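PDB 4IVF: glutathione S-transferase from Lodderomyces elongisporus, which probably transfers glutathione to other molecules or uses it in related thiol chemistry, and binds two glutathione molecules per subunit. Local coordinates for residues 116-121 / 182-187; 120-125 / 189-194; 21-26 / 177-182. All blocks are in the same frame, centred on the assembly; numbering follows the deposited sequence.

Contact 1: residues 116-121 / 182-187; sequences AENGPI and LGWAYR. With GSH (glutathione), chain T; GSH (glutathione), chain J.
Gly119 lies with its CA over one face of the Trp184 indole, 3.8 Å from the centroid of the five-membered ring and 19° off the ring normal, a CH-pi contact. Having no side chain, the glycine brings its backbone down onto the ring, and Gly119 O sits over the six-membered part, 3.5 Å from Trp184 CH2. Asn118 approaches obliquely, its OD1 3.4 Å from Trp184 CB, with the amide plane 77° from that of the indole; this oxygen's hydrogen bond is to Gln114. Trp184 suits the place because it offers a broad face to the helix and a polar edge elsewhere: NE1 is bonded to Asn17 OD1, which fixes the rotation of the ring beside the glutathione of chain T. That ligand puts O31 3.4 Å from Trp184 CZ2 and O32 3.2 Å from Pro120 CD. Glu117 OE2 accepts a hydrogen bond of 2.9 Å from N1 of the chain J glutathione, its extended chain reaching it. Its OE1 forms a salt bridge with Arg57 of the second subunit. The acidic group would favour a protonated amine on that glutathione, whose other partners include Thr78 of the second subunit, so this ligand site draws on both subunits.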
loop_
_atom_site.group_PDB
_atom_site.type_symbol
_atom_site.label_atom_id
_atom_site.label_comp_id
_atom_site.label_asym_id
_atom_site.label_seq_id
_atom_site.Cartn_x
_atom_site.Cartn_y
_atom_site.Cartn_z
ATOM N N ALA F 116 -3.501 -0.332 0.336
ATOM C CA ALA F 116 -3.394 -0.310 1.793
ATOM C C ALA F 116 -4.714 -0.546 2.523
ATOM O O ALA F 116 -4.718 -0.964 3.686
ATOM C CB ALA F 116 -2.753 0.986 2.270
ATOM N N GLU F 117 -5.838 -0.276 1.865
ATOM C CA GLU F 117 -7.123 -0.466 2.538
ATOM C C GLU F 117 -8.123 -1.277 1.713
ATOM O O GLU F 117 -8.714 -2.232 2.212
ATOM C CB GLU F 117 -7.682 0.879 3.049
ATOM C CG GLU F 117 -6.724 1.502 4.081
ATOM C CD GLU F 117 -7.106 2.900 4.559
ATOM O OE1 GLU F 117 -8.235 3.080 5.039
ATOM O OE2 GLU F 117 -6.253 3.808 4.483
ATOM N N ASN F 118 -8.275 -0.942 0.444
ATOM C CA ASN F 118 -9.218 -1.666 -0.396
ATOM C C ASN F 118 -8.899 -3.170 -0.478
ATOM O O ASN F 118 -9.664 -3.988 0.004
ATOM C CB ASN F 118 -9.325 -1.002 -1.781
ATOM C CG ASN F 118 -10.167 -1.802 -2.754
ATOM O OD1 ASN F 118 -9.710 -2.149 -3.843
ATOM N ND2 ASN F 118 -11.395 -2.116 -2.361
ATOM N N GLY F 119 -7.760 -3.520 -1.072
ATOM C CA GLY F 119 -7.321 -4.910 -1.156
ATOM C C GLY F 119 -7.295 -5.665 0.170
ATOM O O GLY F 119 -7.952 -6.685 0.313
ATOM N N PRO F 120 -6.530 -5.167 1.153
ATOM C CA PRO F 120 -6.502 -5.856 2.447
ATOM C C PRO F 120 -7.877 -6.073 3.072
ATOM O O PRO F 120 -8.128 -7.171 3.564
ATOM C CB PRO F 120 -5.645 -4.923 3.318
ATOM C CG PRO F 120 -4.682 -4.311 2.331
ATOM C CD PRO F 120 -5.528 -4.086 1.086
ATOM N N ILE F 121 -8.746 -5.066 3.060
ATOM C CA ILE F 121 -10.051 -5.199 3.703
ATOM C C ILE F 121 -11.012 -6.124 2.930
ATOM O O ILE F 121 -11.675 -6.974 3.521
ATOM C CB ILE F 121 -10.700 -3.816 3.964
ATOM C CG1 ILE F 121 -9.917 -3.065 5.048
ATOM C CG2 ILE F 121 -12.178 -3.954 4.339
ATOM C CD1 ILE F 121 -9.805 -3.813 6.374
ATOM N N LEU F 182 -9.639 -1.405 -10.054
ATOM C CA LEU F 182 -10.388 -2.218 -11.009
ATOM C C LEU F 182 -10.245 -3.728 -10.760
ATOM O O LEU F 182 -11.206 -4.486 -10.908
ATOM C CB LEU F 182 -9.931 -1.871 -12.429
ATOM C CG LEU F 182 -10.632 -2.552 -13.597
ATOM C CD1 LEU F 182 -12.132 -2.283 -13.538
ATOM C CD2 LEU F 182 -10.038 -2.093 -14.921
ATOM N N GLY F 183 -9.044 -4.166 -10.389
ATOM C CA GLY F 183 -8.808 -5.578 -10.145
ATOM C C GLY F 183 -9.750 -6.110 -9.080
ATOM O O GLY F 183 -10.305 -7.187 -9.238
ATOM N N TRP F 184 -9.938 -5.332 -8.011
ATOM C CA TRP F 184 -10.757 -5.717 -6.863
ATOM C C TRP F 184 -12.237 -5.418 -7.022
ATOM O O TRP F 184 -13.082 -6.119 -6.446
ATOM C CB TRP F 184 -10.237 -5.050 -5.592
ATOM C CG TRP F 184 -9.069 -5.795 -4.996
ATOM C CD1 TRP F 184 -7.743 -5.578 -5.234
ATOM C CD2 TRP F 184 -9.140 -6.888 -4.076
ATOM N NE1 TRP F 184 -6.977 -6.475 -4.515
ATOM C CE2 TRP F 184 -7.812 -7.288 -3.795
ATOM C CE3 TRP F 184 -10.197 -7.561 -3.447
ATOM C CZ2 TRP F 184 -7.514 -8.331 -2.913
ATOM C CZ3 TRP F 184 -9.899 -8.611 -2.571
ATOM C CH2 TRP F 184 -8.568 -8.985 -2.318
ATOM N N ALA F 185 -12.552 -4.370 -7.781
ATOM C CA ALA F 185 -13.944 -4.034 -8.081
ATOM C C ALA F 185 -14.575 -5.208 -8.828
ATOM O O ALA F 185 -15.749 -5.526 -8.659
ATOM C CB ALA F 185 -14.017 -2.763 -8.923
ATOM N N TYR F 186 -13.761 -5.851 -9.653
ATOM C CA TYR F 186 -14.172 -7.011 -10.411
ATOM C C TYR F 186 -14.674 -8.136 -9.494
ATOM O O TYR F 186 -15.498 -8.952 -9.901
ATOM C CB TYR F 186 -12.985 -7.480 -11.246
ATOM C CG TYR F 186 -13.274 -8.640 -12.149
ATOM C CD1 TYR F 186 -13.962 -8.462 -13.337
ATOM C CD2 TYR F 186 -12.846 -9.920 -11.820
ATOM C CE1 TYR F 186 -14.230 -9.533 -14.171
ATOM C CE2 TYR F 186 -13.105 -10.994 -12.651
ATOM C CZ TYR F 186 -13.794 -10.797 -13.822
ATOM O OH TYR F 186 -14.052 -11.870 -14.645
ATOM N N ARG F 187 -14.193 -8.155 -8.250
ATOM C CA ARG F 187 -14.514 -9.234 -7.315
ATOM C C ARG F 187 -15.735 -8.967 -6.419
ATOM O O ARG F 187 -16.133 -9.842 -5.639
ATOM C CB ARG F 187 -13.301 -9.546 -6.438
ATOM C CG ARG F 187 -12.303 -10.522 -7.040
ATOM C CD ARG F 187 -12.782 -11.946 -6.855
ATOM N NE ARG F 187 -11.702 -12.896 -7.066
ATOM C CZ ARG F 187 -11.364 -13.395 -8.250
ATOM N NH1 ARG F 187 -12.020 -13.028 -9.348
ATOM N NH2 ARG F 187 -10.367 -14.267 -8.335
HETATM N N1 GSH T . -2.967 -15.784 2.884
HETATM C CA1 GSH T . -4.356 -15.570 2.558
HETATM C C1 GSH T . -5.191 -15.816 3.741
HETATM O O11 GSH T . -4.651 -16.055 4.846
HETATM O O12 GSH T . -6.438 -15.772 3.660
HETATM C CB1 GSH T . -4.789 -16.408 1.350
HETATM C CG1 GSH T . -5.825 -15.696 0.559
HETATM C CD1 GSH T . -5.270 -14.495 -0.208
HETATM O OE1 GSH T . -4.067 -14.412 -0.503
HETATM N N2 GSH T . -6.183 -13.371 -0.634
HETATM C CA2 GSH T . -5.641 -12.231 -1.357
HETATM C C2 GSH T . -5.679 -11.013 -0.477
HETATM O O2 GSH T . -6.562 -10.895 0.360
HETATM C CB2 GSH T . -6.456 -11.955 -2.538
HETATM S SG2 GSH T . -6.601 -13.389 -3.544
HETATM N N3 GSH T . -4.688 -9.959 -0.618
HETATM C CA3 GSH T . -4.775 -8.802 0.249
HETATM C C3 GSH T . -4.306 -7.592 -0.453
HETATM O O31 GSH T . -4.403 -7.484 -1.701
HETATM O O32 GSH T . -3.790 -6.661 0.226
HETATM N N1 GSH J . -3.522 3.359 5.246
HETATM C CA1 GSH J . -3.506 4.529 6.079
HETATM C C1 GSH J . -2.156 5.084 6.130
HETATM O O11 GSH J . -2.004 6.285 6.403
HETATM O O12 GSH J . -1.146 4.371 5.913
HETATM C CB1 GSH J . -3.927 4.136 7.480
HETATM C CG1 GSH J . -4.433 5.312 8.204
HETATM C CD1 GSH J . -5.061 4.906 9.529
HETATM O OE1 GSH J . -5.282 3.716 9.824
HETATM N N2 GSH J . -5.432 5.996 10.494
HETATM C CA2 GSH J . -6.029 5.659 11.766
HETATM C C2 GSH J . -7.318 6.418 11.886
HETATM O O2 GSH J . -7.360 7.586 11.484
HETATM C CB2 GSH J . -5.132 6.071 12.852
HETATM S SG2 GSH J . -3.530 5.342 12.680
HETATM N N3 GSH J . -8.481 5.766 12.479
HETATM C CA3 GSH J . -9.751 6.467 12.623
HETATM C C3 GSH J . -10.838 5.779 11.880
HETATM O O31 GSH J . -10.561 4.848 11.077
HETATM O O32 GSH J . -12.051 6.126 12.059
#

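Contact 2: residues 120-125 / 189-194; sequences PIQGQA and SRLEID. With GSH (glutathione), chain T.
The amide oxygen of Gln122 is held by the hydroxyl of Tyr151 and, through a weak bond, by Asn118 ND2, while its NE2 is hydrogen-bonded to the backbone oxygen of Trp184. With both polar atoms occupied, the aliphatic part of this glutamine can serve as packing surface: Gln122 CG lies 4.4 Å from Leu191 CD1. That same methyl is 4.4 Å from Ala125 CB, about one turn further along, where alanine's single methyl gives the leucine a small apolar neighbour; the touch is light. Leu191 also touches Asn126, Val129 and Phe130 of the same helix. The contact belongs to the all-helical C-terminal domain of the glutathione transferase fold, where the connection between helices 176-185 and 199-209 is laid against the long helix 102-131. Another side of that helix meets the chain T glutathione, and Gly123, bare of a side chain, admits the ligand's O2 to 3.2 Å from its CA. Pro120 O takes two bonds from Gln124, 3.1 Å from its backbone N and 3.0 Å from its NE2, the latter lying in the carbonyl plane. Gln124 OE1 turns to Arg142 and Tyr143 of the second subunit.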
loop_
_atom_site.group_PDB
_atom_site.type_symbol
_atom_site.label_atom_id
_atom_site.label_comp_id
_atom_site.label_asym_id
_atom_site.label_seq_id
_atom_site.Cartn_x
_atom_site.Cartn_y
_atom_site.Cartn_z
ATOM N N PRO F 120 -6.530 -5.167 1.153
ATOM C CA PRO F 120 -6.502 -5.856 2.447
ATOM C C PRO F 120 -7.877 -6.073 3.072
ATOM O O PRO F 120 -8.128 -7.171 3.564
ATOM C CB PRO F 120 -5.645 -4.923 3.318
ATOM C CG PRO F 120 -4.682 -4.311 2.331
ATOM C CD PRO F 120 -5.528 -4.086 1.086
ATOM N N ILE F 121 -8.746 -5.066 3.060
ATOM C CA ILE F 121 -10.051 -5.199 3.703
ATOM C C ILE F 121 -11.012 -6.124 2.930
ATOM O O ILE F 121 -11.675 -6.974 3.521
ATOM C CB ILE F 121 -10.700 -3.816 3.964
ATOM C CG1 ILE F 121 -9.917 -3.065 5.048
ATOM C CG2 ILE F 121 -12.178 -3.954 4.339
ATOM C CD1 ILE F 121 -9.805 -3.813 6.374
ATOM N N GLN F 122 -11.079 -5.956 1.615
ATOM C CA GLN F 122 -11.950 -6.786 0.804
ATOM C C GLN F 122 -11.426 -8.237 0.784
ATOM O O GLN F 122 -12.189 -9.192 0.615
ATOM C CB GLN F 122 -12.060 -6.230 -0.617
ATOM C CG GLN F 122 -13.096 -6.947 -1.467
ATOM C CD GLN F 122 -13.322 -6.300 -2.827
ATOM O OE1 GLN F 122 -13.036 -5.114 -3.031
ATOM N NE2 GLN F 122 -13.838 -7.079 -3.767
ATOM N N GLY F 123 -10.117 -8.387 0.962
ATOM C CA GLY F 123 -9.508 -9.701 1.033
ATOM C C GLY F 123 -9.891 -10.406 2.314
ATOM O O GLY F 123 -10.053 -11.619 2.320
ATOM N N GLN F 124 -10.061 -9.648 3.399
ATOM C CA GLN F 124 -10.470 -10.251 4.668
ATOM C C GLN F 124 -11.902 -10.727 4.578
ATOM O O GLN F 124 -12.236 -11.814 5.049
ATOM C CB GLN F 124 -10.330 -9.290 5.841
ATOM C CG GLN F 124 -8.922 -8.825 6.102
ATOM C CD GLN F 124 -7.900 -9.918 5.858
ATOM O OE1 GLN F 124 -7.876 -10.933 6.562
ATOM N NE2 GLN F 124 -7.053 -9.719 4.843
ATOM N N ALA F 125 -12.742 -9.902 3.966
ATOM C CA ALA F 125 -14.133 -10.259 3.744
ATOM C C ALA F 125 -14.219 -11.545 2.927
ATOM O O ALA F 125 -14.999 -12.441 3.239
ATOM C CB ALA F 125 -14.878 -9.114 3.043
ATOM N N SER F 189 -18.810 -8.785 -7.198
ATOM C CA SER F 189 -19.942 -9.620 -7.562
ATOM C C SER F 189 -19.985 -10.918 -6.755
ATOM O O SER F 189 -21.067 -11.416 -6.461
ATOM C CB SER F 189 -19.925 -9.930 -9.058
ATOM O OG SER F 189 -18.764 -10.669 -9.405
ATOM N N ARG F 190 -18.822 -11.459 -6.389
ATOM C CA ARG F 190 -18.777 -12.690 -5.596
ATOM C C ARG F 190 -19.422 -12.517 -4.220
ATOM O O ARG F 190 -20.004 -13.471 -3.664
ATOM C CB ARG F 190 -17.342 -13.208 -5.444
ATOM C CG ARG F 190 -16.709 -13.653 -6.752
ATOM C CD ARG F 190 -15.435 -14.459 -6.524
ATOM N NE ARG F 190 -14.839 -14.885 -7.789
ATOM C CZ ARG F 190 -13.787 -15.693 -7.889
ATOM N NH1 ARG F 190 -13.208 -16.159 -6.790
ATOM N NH2 ARG F 190 -13.322 -16.049 -9.083
ATOM N N LEU F 191 -19.319 -11.307 -3.677
ATOM C CA LEU F 191 -19.946 -10.985 -2.397
ATOM C C LEU F 191 -21.385 -10.474 -2.571
ATOM O O LEU F 191 -22.010 -10.024 -1.615
ATOM C CB LEU F 191 -19.129 -9.936 -1.646
ATOM C CG LEU F 191 -17.667 -10.254 -1.314
ATOM C CD1 LEU F 191 -16.962 -8.978 -0.856
ATOM C CD2 LEU F 191 -17.539 -11.372 -0.261
ATOM N N GLU F 192 -21.904 -10.551 -3.790
ATOM C CA GLU F 192 -23.224 -9.997 -4.102
ATOM C C GLU F 192 -23.337 -8.507 -3.773
ATOM O O GLU F 192 -24.410 -8.000 -3.459
ATOM C CB GLU F 192 -24.346 -10.807 -3.443
ATOM C CG GLU F 192 -24.349 -12.221 -3.929
ATOM C CD GLU F 192 -25.496 -13.055 -3.417
ATOM O OE1 GLU F 192 -26.102 -12.739 -2.373
ATOM O OE2 GLU F 192 -25.783 -14.060 -4.081
ATOM N N ILE F 193 -22.211 -7.810 -3.851
ATOM C CA ILE F 193 -22.217 -6.363 -3.733
ATOM C C ILE F 193 -22.291 -5.746 -5.130
ATOM O O ILE F 193 -21.366 -5.866 -5.935
ATOM C CB ILE F 193 -20.981 -5.859 -2.983
ATOM C CG1 ILE F 193 -21.042 -6.303 -1.525
ATOM C CG2 ILE F 193 -20.896 -4.346 -3.047
ATOM C CD1 ILE F 193 -19.725 -6.081 -0.772
ATOM N N ASP F 194 -23.417 -5.112 -5.426
ATOM C CA ASP F 194 -23.607 -4.487 -6.715
ATOM C C ASP F 194 -22.886 -3.145 -6.675
ATOM O O ASP F 194 -23.222 -2.286 -5.861
ATOM C CB ASP F 194 -25.105 -4.284 -6.967
ATOM C CG ASP F 194 -25.406 -3.775 -8.368
ATOM O OD1 ASP F 194 -24.465 -3.488 -9.150
ATOM O OD2 ASP F 194 -26.599 -3.653 -8.683
HETATM N N1 GSH T . -2.967 -15.784 2.884
HETATM C CA1 GSH T . -4.356 -15.570 2.558
HETATM C C1 GSH T . -5.191 -15.816 3.741
HETATM O O11 GSH T . -4.651 -16.055 4.846
HETATM O O12 GSH T . -6.438 -15.772 3.660
HETATM C CB1 GSH T . -4.789 -16.408 1.350
HETATM C CG1 GSH T . -5.825 -15.696 0.559
HETATM C CD1 GSH T . -5.270 -14.495 -0.208
HETATM O OE1 GSH T . -4.067 -14.412 -0.503
HETATM N N2 GSH T . -6.183 -13.371 -0.634
HETATM C CA2 GSH T . -5.641 -12.231 -1.357
HETATM C C2 GSH T . -5.679 -11.013 -0.477
HETATM O O2 GSH T . -6.562 -10.895 0.360
HETATM C CB2 GSH T . -6.456 -11.955 -2.538
HETATM S SG2 GSH T . -6.601 -13.389 -3.544
HETATM N N3 GSH T . -4.688 -9.959 -0.618
HETATM C CA3 GSH T . -4.775 -8.802 0.249
HETATM C C3 GSH T . -4.306 -7.592 -0.453
HETATM O O31 GSH T . -4.403 -7.484 -1.701
HETATM O O32 GSH T . -3.790 -6.661 0.226
#

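Contact 3: residues 21-26 / 177-182; sequences ISIFLE and ADFALL
Helices 21-26 and 177-182 run roughly antiparallel, their axes 9.5 Å apart at closest approach with 140° between their directions, and the backbones come nearest at Phe24 and Phe179, CA to CA 6.7 Å. The two phenylalanines meet by ring carbons, Phe24 CD1 to Phe179 CD2 at 3.6 Å. Their centroids are 5.5 Å apart and the planes 39° from each other, an oblique pairing in which the two side chains cross at about a right angle. Phe24 reaches this position with CG anti to its own amide nitrogen (chi1 -158°). On its other ortho carbon, Phe179 CD1, the second ring receives Ile23 CG2 at 3.8 Å, while the delta methyl of the isoleucine continues to Leu182, Ile23 CD1 to Leu182 CD2 4.2 Å. Branched and aromatic residues suit this seam, since their bulk fills the gap between helices with apolar surface alone. It joins the thioredoxin-like N-terminal domain to the helical C-terminal domain. Asp178, bonded to the backbone N of Thr175, is consistent with the N-capping box found at this helix in the superfamily. Around the seam, Val214 of helix 212-217 touches both Ile23 and Leu182, Leu208 of helix 199-209 packs on Phe179, and helix 102-131 lies against Ala180.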
loop_
_atom_site.group_PDB
_atom_site.type_symbol
_atom_site.label_atom_id
_atom_site.label_comp_id
_atom_site.label_asym_id
_atom_site.label_seq_id
_atom_site.Cartn_x
_atom_site.Cartn_y
_atom_site.Cartn_z
ATOM N N ILE F 21 -1.890 -6.173 -12.632
ATOM C CA ILE F 21 -0.662 -6.133 -13.397
ATOM C C ILE F 21 -0.894 -6.565 -14.841
ATOM O O ILE F 21 -0.375 -5.940 -15.765
ATOM C CB ILE F 21 0.455 -6.986 -12.739
ATOM C CG1 ILE F 21 0.671 -6.550 -11.285
ATOM C CG2 ILE F 21 1.740 -6.871 -13.522
ATOM C CD1 ILE F 21 0.586 -5.050 -11.060
ATOM N N SER F 22 -1.687 -7.611 -15.047
ATOM C CA SER F 22 -1.910 -8.078 -16.415
ATOM C C SER F 22 -2.708 -7.048 -17.223
ATOM O O SER F 22 -2.428 -6.821 -18.396
ATOM C CB SER F 22 -2.586 -9.448 -16.448
ATOM O OG SER F 22 -3.913 -9.399 -15.943
ATOM N N ILE F 23 -3.698 -6.430 -16.590
ATOM C CA ILE F 23 -4.401 -5.308 -17.214
ATOM C C ILE F 23 -3.459 -4.135 -17.542
ATOM O O ILE F 23 -3.501 -3.597 -18.649
ATOM C CB ILE F 23 -5.566 -4.804 -16.346
ATOM C CG1 ILE F 23 -6.675 -5.860 -16.285
ATOM C CG2 ILE F 23 -6.121 -3.491 -16.907
ATOM C CD1 ILE F 23 -7.704 -5.587 -15.240
ATOM N N PHE F 24 -2.610 -3.731 -16.600
ATOM C CA PHE F 24 -1.750 -2.579 -16.883
ATOM C C PHE F 24 -0.746 -2.868 -17.987
ATOM O O PHE F 24 -0.495 -2.011 -18.833
ATOM C CB PHE F 24 -1.035 -2.035 -15.648
ATOM C CG PHE F 24 -0.610 -0.609 -15.801
ATOM C CD1 PHE F 24 -1.485 0.324 -16.351
ATOM C CD2 PHE F 24 0.647 -0.192 -15.409
ATOM C CE1 PHE F 24 -1.103 1.655 -16.512
ATOM C CE2 PHE F 24 1.039 1.126 -15.561
ATOM C CZ PHE F 24 0.159 2.062 -16.116
ATOM N N LEU F 25 -0.183 -4.076 -17.983
ATOM C CA LEU F 25 0.723 -4.480 -19.049
ATOM C C LEU F 25 0.032 -4.412 -20.412
ATOM O O LEU F 25 0.620 -3.941 -21.386
ATOM C CB LEU F 25 1.285 -5.884 -18.794
ATOM C CG LEU F 25 2.272 -6.030 -17.628
ATOM C CD1 LEU F 25 2.506 -7.507 -17.285
ATOM C CD2 LEU F 25 3.598 -5.346 -17.947
ATOM N N GLU F 26 -1.211 -4.881 -20.478
ATOM C CA GLU F 26 -1.961 -4.858 -21.732
ATOM C C GLU F 26 -2.242 -3.415 -22.184
ATOM O O GLU F 26 -2.121 -3.087 -23.364
ATOM C CB GLU F 26 -3.272 -5.634 -21.595
ATOM C CG GLU F 26 -3.107 -7.145 -21.455
ATOM C CD GLU F 26 -2.583 -7.805 -22.722
ATOM O OE1 GLU F 26 -2.584 -7.156 -23.791
ATOM O OE2 GLU F 26 -2.170 -8.980 -22.652
ATOM N N ALA F 177 -3.882 4.164 -10.300
ATOM C CA ALA F 177 -4.828 4.113 -9.198
ATOM C C ALA F 177 -6.148 3.491 -9.661
ATOM O O ALA F 177 -6.714 2.646 -8.977
ATOM C CB ALA F 177 -5.044 5.497 -8.597
ATOM N N ASP F 178 -6.622 3.885 -10.837
ATOM C CA ASP F 178 -7.831 3.284 -11.399
ATOM C C ASP F 178 -7.624 1.795 -11.691
ATOM O O ASP F 178 -8.475 0.962 -11.392
ATOM C CB ASP F 178 -8.249 4.000 -12.686
ATOM C CG ASP F 178 -8.444 5.488 -12.490
ATOM O OD1 ASP F 178 -7.451 6.240 -12.571
ATOM O OD2 ASP F 178 -9.591 5.909 -12.251
ATOM N N PHE F 179 -6.494 1.457 -12.292
ATOM C CA PHE F 179 -6.271 0.069 -12.657
ATOM C C PHE F 179 -6.123 -0.820 -11.434
ATOM O O PHE F 179 -6.581 -1.953 -11.438
ATOM C CB PHE F 179 -5.118 -0.051 -13.645
ATOM C CG PHE F 179 -5.410 0.605 -14.964
ATOM C CD1 PHE F 179 -6.423 0.121 -15.775
ATOM C CD2 PHE F 179 -4.706 1.727 -15.373
ATOM C CE1 PHE F 179 -6.720 0.721 -16.987
ATOM C CE2 PHE F 179 -4.994 2.338 -16.573
ATOM C CZ PHE F 179 -6.011 1.835 -17.390
ATOM N N ALA F 180 -5.531 -0.283 -10.376
ATOM C CA ALA F 180 -5.448 -0.978 -9.090
ATOM C C ALA F 180 -6.823 -1.288 -8.522
ATOM O O ALA F 180 -7.095 -2.424 -8.120
ATOM C CB ALA F 180 -4.635 -0.159 -8.083
ATOM N N LEU F 181 -7.686 -0.275 -8.468
ATOM C CA LEU F 181 -9.027 -0.454 -7.915
ATOM C C LEU F 181 -9.831 -1.468 -8.744
ATOM O O LEU F 181 -10.582 -2.294 -8.211
ATOM C CB LEU F 181 -9.762 0.897 -7.840
ATOM C CG LEU F 181 -11.188 0.808 -7.280
ATOM C CD1 LEU F 181 -11.168 0.318 -5.846
ATOM C CD2 LEU F 181 -11.924 2.134 -7.390
ATOM N N LEU F 182 -9.639 -1.405 -10.054
ATOM C CA LEU F 182 -10.388 -2.218 -11.009
ATOM C C LEU F 182 -10.245 -3.728 -10.760
ATOM O O LEU F 182 -11.206 -4.486 -10.908
ATOM C CB LEU F 182 -9.931 -1.871 -12.429
ATOM C CG LEU F 182 -10.632 -2.552 -13.597
ATOM C CD1 LEU F 182 -12.132 -2.283 -13.538
ATOM C CD2 LEU F 182 -10.038 -2.093 -14.921
#

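In the fold
All three contacts are largely buried, but contact 3 lies closest to the chain's centre and contact 2 furthest out, where Leu191 is partly exposed. Helix 102-131 serves contacts 1 and 2, which adjoin each other along it. Helix 176-185 runs through contacts 1 and 3: Phe179 and Leu182 face the N-terminal domain, while Trp184 faces helix 102-131 and the glutathione. Their chemistry follows: contact 3 is apolar packing between domains, untouched by the second subunit, whereas contact 1 mixes aromatic and polar groups around glutathione. Contact 2, a small apolar touch, stays within the C-terminal domain.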